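Local coordinates for protein D-aminoacyl-tRNA deacylase 1 (Homo sapiens, PDB 2OKV) that removes D-amino acids mistakenly attached to tRNA, and glycine from mischarged tRNA(Ala), and may also act as an ATPase in DNA replication, at residues K2-V8 with G26-G32; R47-N51 with L113-Y117; A102-Y106 with D124-G128. All coordinates share one frame; numbering follows the deposited sequence.

Contact 1 of 3, residues K2-V8 with G26-G32; sequences KAVVQRV and GICVLLG
Lys-2 to Val-8 and Gly-26 to Gly-32 pair as neighbouring antiparallel strands in the mixed sheet of this D-aminoacyl-tRNA deacylase, their axes 4.6 Å apart at the closest. Backbone hydrogen bonds carry the pairing. Lys-2, Val-4, Gln-6 and Val-8 each exchange two with Gly-32, Leu-30, Cys-28 and Gly-26, eight in all. The central ones lie in the carbonyl planes, as in Cys-28 N to Gln-6 O at 2.9 Å. At one end Val-8 N, though its N-H points straight at Gly-26 O 2.9 Å away, stands 36° out of the Gly-26 carbonyl plane. The backbone angles of Gly-26 would jam a CB against the preceding carbonyl oxygen, which explains the glycine.

Between these pairs, CA-H groups also meet carbonyl oxygens, the shortest being Ala-3 CA to Leu-30 O at 3.2 Å.

Apolar packing differs on the two faces. One is largely apolar, with Ala-3, Val-5, Ile-27, Val-29 and Leu-31, and Arg-7 at its end bonding to Asp-138 O. Here Val-5 sends CG1 anti to its backbone nitrogen (chi1 176°) and meets Ile-27 CG1 tightly, at 3.3 Å. Its other methyl, CG2, lies alongside Val-29 CG2 at 4.2 Å, two branched residues pointing the same way. Small Ala-3 fits beside Val-29 CG1, 4.0 Å from its CB. On the other face Val-8 CG1 rests on Cys-28 CB at 4.0 Å.

That second face turns to the dimer partner: Leu-30 packs on Thr-142 of the second subunit, and Val-4 on its Glu-144. The chemistry is consistent with one ladder serving two roles: a mainly oily face for the protein core, and a face near the dimer interface to which the side chains of the magnesium-site residues Val-4, Gln-6 and Cys-28 point.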
ATOM      1  N   LYS B   2      11.683   3.082   2.606  1.00 40.69           N
ATOM      2  CA  LYS B   2      10.645   2.657   1.679  1.00 40.76           C
ATOM      3  C   LYS B   2       9.378   3.448   1.926  1.00 40.49           C
ATOM      4  O   LYS B   2       9.109   3.863   3.060  1.00 40.06           O
ATOM      5  CB  LYS B   2      10.324   1.170   1.856  1.00 41.28           C
ATOM      6  CG  LYS B   2      11.447   0.199   1.548  1.00 41.81           C
ATOM      7  CD  LYS B   2      10.857  -1.190   1.306  1.00 44.94           C
ATOM      8  CE  LYS B   2      11.743  -2.314   1.820  1.00 46.50           C
ATOM      9  NZ  LYS B   2      12.686  -2.896   0.808  1.00 48.78           N
ATOM     10  N   ALA B   3       8.577   3.608   0.877  1.00 40.20           N
ATOM     11  CA  ALA B   3       7.265   4.238   0.988  1.00 39.88           C
ATOM     12  C   ALA B   3       6.263   3.537   0.072  1.00 40.21           C
ATOM     13  O   ALA B   3       6.613   3.119  -1.039  1.00 39.75           O
ATOM     14  CB  ALA B   3       7.360   5.729   0.624  1.00 40.64           C
ATOM     15  N   VAL B   4       5.036   3.382   0.554  1.00 39.84           N
ATOM     16  CA  VAL B   4       3.927   2.998  -0.317  1.00 40.22           C
ATOM     17  C   VAL B   4       3.046   4.221  -0.443  1.00 40.82           C
ATOM     18  O   VAL B   4       2.599   4.783   0.549  1.00 41.12           O
ATOM     19  CB  VAL B   4       3.146   1.767   0.184  1.00 40.16           C
ATOM     20  CG1 VAL B   4       1.841   1.570  -0.648  1.00 39.36           C
ATOM     21  CG2 VAL B   4       4.031   0.516   0.101  1.00 38.37           C
ATOM     22  N   VAL B   5       2.823   4.633  -1.685  1.00 41.19           N
ATOM     23  CA  VAL B   5       2.088   5.843  -1.989  1.00 41.37           C
ATOM     24  C   VAL B   5       0.790   5.450  -2.683  1.00 41.32           C
ATOM     25  O   VAL B   5       0.792   4.723  -3.694  1.00 40.94           O
ATOM     26  CB  VAL B   5       2.923   6.773  -2.904  1.00 41.66           C
ATOM     27  CG1 VAL B   5       2.120   7.981  -3.305  1.00 42.84           C
ATOM     28  CG2 VAL B   5       4.222   7.214  -2.201  1.00 41.07           C
ATOM     29  N   GLN B   6      -0.328   5.891  -2.123  1.00 41.30           N
ATOM     30  CA  GLN B   6      -1.627   5.591  -2.729  1.00 41.20           C
ATOM     31  C   GLN B   6      -2.323   6.889  -3.103  1.00 41.29           C
ATOM     32  O   GLN B   6      -2.423   7.792  -2.279  1.00 42.09           O
ATOM     33  CB  GLN B   6      -2.503   4.777  -1.767  1.00 40.75           C
ATOM     34  CG  GLN B   6      -1.961   3.363  -1.506  1.00 38.50           C
ATOM     35  CD  GLN B   6      -2.786   2.580  -0.496  1.00 41.72           C
ATOM     36  OE1 GLN B   6      -3.844   2.029  -0.828  1.00 40.31           O
ATOM     37  NE2 GLN B   6      -2.267   2.474   0.745  1.00 37.24           N
ATOM     38  N   ARG B   7      -2.809   6.977  -4.336  1.00 41.09           N
ATOM     39  CA  ARG B   7      -3.545   8.160  -4.770  1.00 41.01           C
ATOM     40  C   ARG B   7      -4.933   8.069  -4.165  1.00 40.98           C
ATOM     41  O   ARG B   7      -5.588   7.043  -4.286  1.00 40.59           O
ATOM     42  CB  ARG B   7      -3.643   8.222  -6.298  1.00 41.17           C
ATOM     43  CG  ARG B   7      -4.437   9.426  -6.816  1.00 41.27           C
ATOM     44  CD  ARG B   7      -4.457   9.514  -8.332  1.00 41.16           C
ATOM     45  NE  ARG B   7      -5.356   8.522  -8.922  1.00 42.13           N
ATOM     46  CZ  ARG B   7      -5.575   8.381 -10.223  1.00 43.09           C
ATOM     47  NH1 ARG B   7      -4.934   9.152 -11.100  1.00 43.05           N
ATOM     48  NH2 ARG B   7      -6.427   7.449 -10.652  1.00 41.66           N
ATOM     49  N   VAL B   8      -5.393   9.144  -3.535  1.00 41.19           N
ATOM     50  CA  VAL B   8      -6.685   9.093  -2.834  1.00 41.53           C
ATOM     51  C   VAL B   8      -7.692  10.153  -3.302  1.00 41.99           C
ATOM     52  O   VAL B   8      -7.290  11.268  -3.713  1.00 41.33           O
ATOM     53  CB  VAL B   8      -6.502   9.168  -1.291  1.00 41.27           C
ATOM     54  CG1 VAL B   8      -5.675   7.984  -0.784  1.00 42.03           C
ATOM     55  CG2 VAL B   8      -5.880  10.500  -0.857  1.00 41.65           C
ATOM     56  N   GLY B  26      -5.558  13.849  -3.054  1.00 40.24           N
ATOM     57  CA  GLY B  26      -4.123  13.905  -2.882  1.00 40.78           C
ATOM     58  C   GLY B  26      -3.514  12.519  -2.755  1.00 41.54           C
ATOM     59  O   GLY B  26      -3.864  11.593  -3.491  1.00 41.13           O
ATOM     60  N   ILE B  27      -2.626  12.368  -1.787  1.00 42.54           N
ATOM     61  CA  ILE B  27      -1.807  11.169  -1.688  1.00 43.23           C
ATOM     62  C   ILE B  27      -1.633  10.731  -0.217  1.00 43.39           C
ATOM     63  O   ILE B  27      -1.433  11.569   0.654  1.00 43.10           O
ATOM     64  CB  ILE B  27      -0.502  11.468  -2.493  1.00 44.57           C
ATOM     65  CG1 ILE B  27      -0.161  10.385  -3.496  1.00 45.37           C
ATOM     66  CG2 ILE B  27       0.668  12.112  -1.715  1.00 44.28           C
ATOM     67  CD1 ILE B  27       0.638  10.926  -4.596  1.00 44.36           C
ATOM     68  N   CYS B  28      -1.771   9.428   0.045  1.00 42.67           N
ATOM     69  CA  CYS B  28      -1.483   8.851   1.361  1.00 43.20           C
ATOM     70  C   CYS B  28      -0.172   8.096   1.256  1.00 42.94           C
ATOM     71  O   CYS B  28      -0.019   7.212   0.418  1.00 43.37           O
ATOM     72  CB  CYS B  28      -2.608   7.896   1.830  1.00 42.84           C
ATOM     73  SG  CYS B  28      -2.311   7.130   3.464  1.00 44.54           S
ATOM     74  N   VAL B  29       0.771   8.456   2.109  1.00 42.80           N
ATOM     75  CA  VAL B  29       2.098   7.870   2.095  1.00 42.48           C
ATOM     76  C   VAL B  29       2.276   7.062   3.375  1.00 42.85           C
ATOM     77  O   VAL B  29       2.135   7.592   4.489  1.00 42.66           O
ATOM     78  CB  VAL B  29       3.196   8.965   2.014  1.00 42.92           C
ATOM     79  CG1 VAL B  29       4.601   8.336   1.997  1.00 41.86           C
ATOM     80  CG2 VAL B  29       2.967   9.862   0.789  1.00 42.61           C
ATOM     81  N   LEU B  30       2.560   5.773   3.208  1.00 42.25           N
ATOM     82  CA  LEU B  30       2.964   4.940   4.318  1.00 42.02           C
ATOM     83  C   LEU B  30       4.472   4.851   4.285  1.00 41.81           C
ATOM     84  O   LEU B  30       5.044   4.361   3.305  1.00 41.92           O
ATOM     85  CB  LEU B  30       2.315   3.559   4.214  1.00 42.23           C
ATOM     86  CG  LEU B  30       0.783   3.598   4.324  1.00 42.64           C
ATOM     87  CD1 LEU B  30       0.169   2.314   3.809  1.00 41.96           C
ATOM     88  CD2 LEU B  30       0.326   3.856   5.791  1.00 42.47           C
ATOM     89  N   LEU B  31       5.113   5.324   5.354  1.00 41.67           N
ATOM     90  CA  LEU B  31       6.564   5.557   5.359  1.00 41.72           C
ATOM     91  C   LEU B  31       7.348   4.587   6.251  1.00 40.90           C
ATOM     92  O   LEU B  31       7.189   4.590   7.486  1.00 39.78           O
ATOM     93  CB  LEU B  31       6.837   6.986   5.805  1.00 41.64           C
ATOM     94  CG  LEU B  31       7.970   7.850   5.239  1.00 44.87           C
ATOM     95  CD1 LEU B  31       8.759   8.413   6.411  1.00 41.88           C
ATOM     96  CD2 LEU B  31       8.904   7.174   4.224  1.00 44.13           C
ATOM     97  N   GLY B  32       8.215   3.789   5.625  1.00 39.93           N
ATOM     98  CA  GLY B  32       9.054   2.821   6.326  1.00 40.45           C
ATOM     99  C   GLY B  32      10.501   3.253   6.463  1.00 40.61           C
ATOM    100  O   GLY B  32      11.245   3.252   5.487  1.00 41.02           O
TER

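Contact 2 of 3, residues R47-N51 with L113-Y117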
ATOM      1  N   ARG B  47      11.750  14.604  -1.921  1.00 40.75           N
ATOM      2  CA  ARG B  47      11.750  15.057  -3.318  1.00 42.50           C
ATOM      3  C   ARG B  47      10.946  14.121  -4.223  1.00 42.58           C
ATOM      4  O   ARG B  47      10.172  14.579  -5.080  1.00 43.22           O
ATOM      5  CB  ARG B  47      13.177  15.223  -3.828  1.00 42.32           C
ATOM      6  CG  ARG B  47      13.774  16.578  -3.478  1.00 46.22           C
ATOM      7  CD  ARG B  47      15.100  16.841  -4.197  1.00 50.99           C
ATOM      8  NE  ARG B  47      16.234  16.601  -3.298  1.00 56.39           N
ATOM      9  CZ  ARG B  47      17.128  15.624  -3.450  1.00 57.93           C
ATOM     10  NH1 ARG B  47      17.048  14.789  -4.487  1.00 58.11           N
ATOM     11  NH2 ARG B  47      18.109  15.487  -2.564  1.00 57.91           N
ATOM     12  N   LYS B  48      11.111  12.813  -4.032  1.00 43.12           N
ATOM     13  CA  LYS B  48      10.395  11.833  -4.858  1.00 43.71           C
ATOM     14  C   LYS B  48       8.892  11.885  -4.647  1.00 43.42           C
ATOM     15  O   LYS B  48       8.138  11.835  -5.622  1.00 42.45           O
ATOM     16  CB  LYS B  48      10.900  10.403  -4.618  1.00 44.40           C
ATOM     17  CG  LYS B  48      12.304  10.127  -5.165  1.00 46.94           C
ATOM     18  CD  LYS B  48      12.964   9.016  -4.361  1.00 49.97           C
ATOM     19  CE  LYS B  48      12.759   7.657  -4.974  1.00 50.98           C
ATOM     20  NZ  LYS B  48      13.897   7.350  -5.895  1.00 52.90           N
ATOM     21  N   ILE B  49       8.464  11.983  -3.385  1.00 42.34           N
ATOM     22  CA  ILE B  49       7.032  12.013  -3.057  1.00 42.40           C
ATOM     23  C   ILE B  49       6.404  13.252  -3.690  1.00 42.89           C
ATOM     24  O   ILE B  49       5.351  13.177  -4.337  1.00 42.91           O
ATOM     25  CB  ILE B  49       6.784  12.013  -1.519  1.00 42.14           C
ATOM     26  CG1 ILE B  49       7.072  10.637  -0.920  1.00 41.69           C
ATOM     27  CG2 ILE B  49       5.354  12.461  -1.164  1.00 42.18           C
ATOM     28  CD1 ILE B  49       7.314  10.682   0.589  1.00 42.15           C
ATOM     29  N   LEU B  50       7.071  14.390  -3.515  1.00 42.41           N
ATOM     30  CA  LEU B  50       6.530  15.670  -3.952  1.00 42.56           C
ATOM     31  C   LEU B  50       6.468  15.792  -5.465  1.00 43.11           C
ATOM     32  O   LEU B  50       5.613  16.495  -6.005  1.00 43.69           O
ATOM     33  CB  LEU B  50       7.347  16.830  -3.356  1.00 42.04           C
ATOM     34  CG  LEU B  50       7.143  17.060  -1.852  1.00 40.37           C
ATOM     35  CD1 LEU B  50       8.052  18.175  -1.371  1.00 40.09           C
ATOM     36  CD2 LEU B  50       5.709  17.417  -1.536  1.00 39.95           C
ATOM     37  N   ASN B  51       7.369  15.090  -6.143  1.00 43.24           N
ATOM     38  CA  ASN B  51       7.470  15.163  -7.602  1.00 43.64           C
ATOM     39  C   ASN B  51       6.836  13.986  -8.374  1.00 43.29           C
ATOM     40  O   ASN B  51       6.788  13.988  -9.615  1.00 42.58           O
ATOM     41  CB  ASN B  51       8.928  15.430  -7.969  1.00 44.09           C
ATOM     42  CG  ASN B  51       9.408  16.811  -7.460  1.00 47.70           C
ATOM     43  OD1 ASN B  51       9.116  17.849  -8.082  1.00 52.66           O
ATOM     44  ND2 ASN B  51      10.128  16.834  -6.311  1.00 51.24           N
ATOM     45  N   LEU B 113       9.242  17.913   4.405  1.00 42.03           N
ATOM     46  CA  LEU B 113       8.080  17.875   3.529  1.00 42.14           C
ATOM     47  C   LEU B 113       7.293  19.179   3.566  1.00 41.88           C
ATOM     48  O   LEU B 113       6.955  19.727   2.517  1.00 41.52           O
ATOM     49  CB  LEU B 113       7.147  16.733   3.937  1.00 42.09           C
ATOM     50  CG  LEU B 113       6.862  15.481   3.103  1.00 43.47           C
ATOM     51  CD1 LEU B 113       5.540  14.907   3.570  1.00 43.21           C
ATOM     52  CD2 LEU B 113       6.838  15.678   1.597  1.00 40.01           C
ATOM     53  N   ARG B 114       6.981  19.652   4.773  1.00 41.81           N
ATOM     54  CA  ARG B 114       6.265  20.915   4.953  1.00 42.47           C
ATOM     55  C   ARG B 114       7.029  22.138   4.445  1.00 42.51           C
ATOM     56  O   ARG B 114       6.433  23.027   3.831  1.00 42.54           O
ATOM     57  CB  ARG B 114       5.904  21.137   6.412  1.00 43.11           C
ATOM     58  CG  ARG B 114       4.954  20.119   6.989  1.00 44.83           C
ATOM     59  CD  ARG B 114       4.429  20.678   8.305  1.00 50.33           C
ATOM     60  NE  ARG B 114       4.486  19.723   9.404  1.00 53.10           N
ATOM     61  CZ  ARG B 114       3.519  18.872   9.721  1.00 54.38           C
ATOM     62  NH1 ARG B 114       2.392  18.828   9.007  1.00 56.61           N
ATOM     63  NH2 ARG B 114       3.687  18.057  10.750  1.00 51.43           N
ATOM     64  N   LYS B 115       8.331  22.202   4.703  1.00 42.48           N
ATOM     65  CA  LYS B 115       9.095  23.362   4.257  1.00 43.00           C
ATOM     66  C   LYS B 115       9.342  23.383   2.740  1.00 42.70           C
ATOM     67  O   LYS B 115       9.498  24.458   2.154  1.00 42.45           O
ATOM     68  CB  LYS B 115      10.384  23.537   5.067  1.00 43.77           C
ATOM     69  CG  LYS B 115      11.654  22.937   4.480  1.00 45.63           C
ATOM     70  CD  LYS B 115      12.858  23.501   5.234  1.00 47.55           C
ATOM     71  CE  LYS B 115      14.041  22.541   5.260  1.00 48.74           C
ATOM     72  NZ  LYS B 115      14.913  22.879   6.436  1.00 51.24           N
ATOM     73  N   THR B 116       9.370  22.204   2.120  1.00 42.08           N
ATOM     74  CA  THR B 116       9.573  22.076   0.667  1.00 42.35           C
ATOM     75  C   THR B 116       8.270  22.299  -0.099  1.00 42.59           C
ATOM     76  O   THR B 116       8.292  22.727  -1.256  1.00 43.41           O
ATOM     77  CB  THR B 116      10.177  20.687   0.301  1.00 42.27           C
ATOM     78  OG1 THR B 116      11.415  20.518   0.996  1.00 42.99           O
ATOM     79  CG2 THR B 116      10.444  20.551  -1.216  1.00 42.80           C
ATOM     80  N   TYR B 117       7.145  21.966   0.537  1.00 42.33           N
ATOM     81  CA  TYR B 117       5.808  22.136  -0.038  1.00 41.80           C
ATOM     82  C   TYR B 117       5.046  23.207   0.748  1.00 41.96           C
ATOM     83  O   TYR B 117       5.570  24.298   0.969  1.00 42.04           O
ATOM     84  CB  TYR B 117       5.064  20.790  -0.038  1.00 41.45           C
ATOM     85  CG  TYR B 117       3.744  20.746  -0.800  1.00 40.53           C
ATOM     86  CD1 TYR B 117       3.400  21.737  -1.750  1.00 42.57           C
ATOM     87  CD2 TYR B 117       2.850  19.701  -0.585  1.00 39.67           C
ATOM     88  CE1 TYR B 117       2.173  21.669  -2.460  1.00 41.78           C
ATOM     89  CE2 TYR B 117       1.641  19.622  -1.273  1.00 40.76           C
ATOM     90  CZ  TYR B 117       1.311  20.597  -2.209  1.00 41.89           C
ATOM     91  OH  TYR B 117       0.110  20.489  -2.865  1.00 41.32           O
TER
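A helix-to-helix contact over the central mixed sheet joins the C-terminal turn of helix 39-51 to that of helix 99-116, with Leu-50 of the first reaching toward Leu-113, Thr-116 and Tyr-117 of the second. No hydrogen bond passes between the segments; the contact is apolar and buried, and the CA atoms of Leu-50 and Tyr-117 stand 7.6 Å apart.

Leu-50 carries most of it. Its CG lies anti to the carbonyl carbon (chi1 -72°), which directs it across the gap; the two methyls then part toward Thr-116 and Tyr-117. CD1 presses against Thr-116 CG2 at 3.4 Å, a tight approach for two carbons. CD2 meets Tyr-117 CB at 3.7 Å and reaches the ring obliquely, while CG touches Leu-113 CD2, also at 3.7 Å. A leucine suits this place because its two methyls and CG can each touch one of three side chains. Ile-49 CG2 only grazes Leu-113 CD2.

The partners divide their polar and apolar sides. Thr-116 offers its methyl to Leu-50 and gives its OG1 to Gln-112 O, one turn back in its own helix, so the hydroxyl is bonded although the methyl faces oil. Tyr-117 is the first residue after the helix to leave helical backbone angles. Its OH bonds to Tyr-72 O beside strand 73-78, while the body of the side chain packs on Ile-74 and Ile-122 of the sheet and on Met-68. Leu-50 likewise packs on Ile-74 and Met-68.

The last turn of helix 39-51 is tied up by its own asparagine. Arg-47 O receives both the backbone N and the side chain of Asn-51: Asn-51 ND2 donates to Arg-47 O at 2.6 Å, the oxygen lying only 9° out of the plane of the Asn-51 amide.

Contact 3 of 3, residues A102-Y106 with D124-G128; sequences AEGFY and DGKFG
Residues 102-106 form a turn within helix 99-116, and facing them residues 124-128 run off the end of edge strand 122-124 of the mixed sheet into the loop leading to strand 131-137. The backbones come nearest at Glu-103 and Phe-127, whose CA atoms are 6.9 Å apart. This is helix-to-loop packing on the sheet, and side chains span the gap: Tyr-106, Asp-124 and Phe-127 all start out toward the opposite segment.

Phe-127 covers the helix turn. With CG anti to its backbone nitrogen (chi1 -174°), the ring reaches across and lays one face over Glu-103 CA, a CH-pi contact of 3.9 Å from that atom to the ring centroid, 17° off the normal. The extended Glu-103 chain crosses the ring obliquely, its carboxylate turned only moderately from the ring plane, and its CB comes within 3.7 Å of Phe-127 CE2. Glutamate suits this partly exposed rim: CB and CG lie along the ring, and the carboxylate continues to Phe-127 CB, where Glu-103 OE2 stands 3.6 Å away. At the far end of the ring, Phe-127 CZ touches Ala-102 CB at 4.0 Å, where a small residue accommodates the tip.

Beside it, the rings of Tyr-106 and Phe-127 slide past each other obliquely, Tyr-106 CD2 lying 3.8 Å from Phe-127 CD1. Tyr-106 is buried and also packs on Cys-76 and Ser-78 of strand 73-78, placing it between helix and sheet, where a long flat side chain with a polar end is apt. That end is satisfied by Asp-124, whose backbone O in turn accepts a hydrogen bond from Ser-21 OG. The carboxylate lies near the ring's edge, and Tyr-106 OH donates to Asp-124 OD1 at 2.6 Å, approaching from 42° above the carboxylate plane.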
ATOM      1  N   ALA B 102      13.349   6.623  15.590  1.00 44.51           N
ATOM      2  CA  ALA B 102      12.414   6.729  14.474  1.00 43.32           C
ATOM      3  C   ALA B 102      11.430   7.883  14.630  1.00 42.04           C
ATOM      4  O   ALA B 102      11.097   8.506  13.646  1.00 41.70           O
ATOM      5  CB  ALA B 102      11.652   5.402  14.229  1.00 43.46           C
ATOM      6  N   GLU B 103      10.965   8.166  15.850  1.00 40.94           N
ATOM      7  CA  GLU B 103      10.029   9.279  16.026  1.00 40.27           C
ATOM      8  C   GLU B 103      10.680  10.609  15.644  1.00 38.99           C
ATOM      9  O   GLU B 103      10.098  11.395  14.900  1.00 38.62           O
ATOM     10  CB  GLU B 103       9.449   9.371  17.446  1.00 40.95           C
ATOM     11  CG  GLU B 103       8.326  10.418  17.477  1.00 43.54           C
ATOM     12  CD  GLU B 103       7.347  10.261  18.620  1.00 47.36           C
ATOM     13  OE1 GLU B 103       7.714   9.697  19.670  1.00 47.04           O
ATOM     14  OE2 GLU B 103       6.197  10.721  18.450  1.00 49.86           O
ATOM     15  N   GLY B 104      11.887  10.847  16.155  1.00 38.04           N
ATOM     16  CA  GLY B 104      12.670  12.011  15.750  1.00 37.38           C
ATOM     17  C   GLY B 104      12.926  12.091  14.258  1.00 37.16           C
ATOM     18  O   GLY B 104      12.766  13.155  13.642  1.00 37.40           O
ATOM     19  N   PHE B 105      13.328  10.971  13.660  1.00 36.65           N
ATOM     20  CA  PHE B 105      13.573  10.939  12.211  1.00 36.42           C
ATOM     21  C   PHE B 105      12.294  11.274  11.430  1.00 36.81           C
ATOM     22  O   PHE B 105      12.310  12.134  10.534  1.00 36.83           O
ATOM     23  CB  PHE B 105      14.124   9.575  11.788  1.00 36.55           C
ATOM     24  CG  PHE B 105      14.638   9.535  10.368  1.00 37.67           C
ATOM     25  CD1 PHE B 105      15.991   9.379  10.117  1.00 38.92           C
ATOM     26  CD2 PHE B 105      13.764   9.647   9.281  1.00 38.88           C
ATOM     27  CE1 PHE B 105      16.474   9.349   8.813  1.00 38.63           C
ATOM     28  CE2 PHE B 105      14.241   9.624   7.966  1.00 39.61           C
ATOM     29  CZ  PHE B 105      15.598   9.476   7.737  1.00 39.07           C
ATOM     30  N   TYR B 106      11.198  10.599  11.778  1.00 36.65           N
ATOM     31  CA  TYR B 106       9.878  10.854  11.198  1.00 37.30           C
ATOM     32  C   TYR B 106       9.469  12.331  11.312  1.00 37.27           C
ATOM     33  O   TYR B 106       9.048  12.950  10.320  1.00 37.33           O
ATOM     34  CB  TYR B 106       8.813   9.949  11.862  1.00 38.19           C
ATOM     35  CG  TYR B 106       7.459  10.093  11.223  1.00 40.19           C
ATOM     36  CD1 TYR B 106       7.245   9.605   9.931  1.00 41.10           C
ATOM     37  CD2 TYR B 106       6.392  10.720  11.884  1.00 40.02           C
ATOM     38  CE1 TYR B 106       6.032   9.728   9.302  1.00 42.17           C
ATOM     39  CE2 TYR B 106       5.133  10.867  11.221  1.00 40.47           C
ATOM     40  CZ  TYR B 106       4.987  10.358   9.934  1.00 41.61           C
ATOM     41  OH  TYR B 106       3.805  10.461   9.209  1.00 41.55           O
ATOM     42  N   ASP B 124      -0.701  14.327   9.217  1.00 42.95           N
ATOM     43  CA  ASP B 124       0.015  13.227   9.823  1.00 43.65           C
ATOM     44  C   ASP B 124      -0.966  12.316  10.562  1.00 44.12           C
ATOM     45  O   ASP B 124      -2.068  12.739  10.950  1.00 43.91           O
ATOM     46  CB  ASP B 124       1.055  13.810  10.804  1.00 44.46           C
ATOM     47  CG  ASP B 124       1.977  12.757  11.417  1.00 45.41           C
ATOM     48  OD1 ASP B 124       2.125  11.632  10.872  1.00 48.56           O
ATOM     49  OD2 ASP B 124       2.572  13.076  12.457  1.00 44.80           O
ATOM     50  N   GLY B 125      -0.557  11.071  10.777  1.00 43.92           N
ATOM     51  CA  GLY B 125      -1.223  10.226  11.755  1.00 44.40           C
ATOM     52  C   GLY B 125      -0.737  10.620  13.136  1.00 45.35           C
ATOM     53  O   GLY B 125      -0.307  11.762  13.353  1.00 45.09           O
ATOM     54  N   LYS B 126      -0.785   9.670  14.070  1.00 45.80           N
ATOM     55  CA  LYS B 126      -0.234   9.862  15.411  1.00 46.49           C
ATOM     56  C   LYS B 126       0.814   8.773  15.635  1.00 46.04           C
ATOM     57  O   LYS B 126       0.474   7.613  15.868  1.00 44.54           O
ATOM     58  CB  LYS B 126      -1.340   9.815  16.486  1.00 46.52           C
ATOM     59  CG  LYS B 126      -0.827  10.102  17.906  1.00 48.40           C
ATOM     60  CD  LYS B 126      -1.920  10.526  18.930  1.00 48.73           C
ATOM     61  CE  LYS B 126      -3.169   9.638  18.909  1.00 51.46           C
ATOM     62  NZ  LYS B 126      -4.184  10.010  19.978  1.00 52.64           N
ATOM     63  N   PHE B 127       2.087   9.166  15.548  1.00 46.24           N
ATOM     64  CA  PHE B 127       3.225   8.224  15.532  1.00 46.80           C
ATOM     65  C   PHE B 127       3.141   6.947  16.403  1.00 46.95           C
ATOM     66  O   PHE B 127       3.389   5.856  15.916  1.00 49.15           O
ATOM     67  CB  PHE B 127       4.559   8.940  15.799  1.00 46.50           C
ATOM     68  CG  PHE B 127       5.756   8.041  15.640  1.00 45.89           C
ATOM     69  CD1 PHE B 127       6.371   7.899  14.398  1.00 45.16           C
ATOM     70  CD2 PHE B 127       6.245   7.313  16.722  1.00 46.77           C
ATOM     71  CE1 PHE B 127       7.452   7.051  14.229  1.00 44.93           C
ATOM     72  CE2 PHE B 127       7.342   6.458  16.569  1.00 47.31           C
ATOM     73  CZ  PHE B 127       7.948   6.330  15.319  1.00 46.01           C
ATOM     74  N   GLY B 128       2.820   7.043  17.667  1.00 46.14           N
ATOM     75  CA  GLY B 128       2.879   5.796  18.463  1.00 46.61           C
ATOM     76  C   GLY B 128       1.628   4.921  18.474  1.00 45.28           C
ATOM     77  O   GLY B 128       1.625   3.818  19.049  1.00 45.37           O
TER

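Contact 1 pairs two of the inner strands of the mixed sheet, with its centre about 4 Å from that of the chain; contacts 2 and 3 lie farther out, their centres about 13 Å and 15 Å from that of contact 1. Both use helix 99-116, at opposite ends, with about 17 Å between their centres. Each also touches contact 1: Val-29 CG1 meets Ile-49 CD1 at 3.9 Å, and Leu-31 CD1 meets Tyr-106 CD1 at 4.0 Å. Along the chain contact 1 closes first, whereas contacts 2 and 3 interleave. The helices thus pack against the sheet face remote from the one to which the side chains of Val-4, Gln-6 and Cys-28 point.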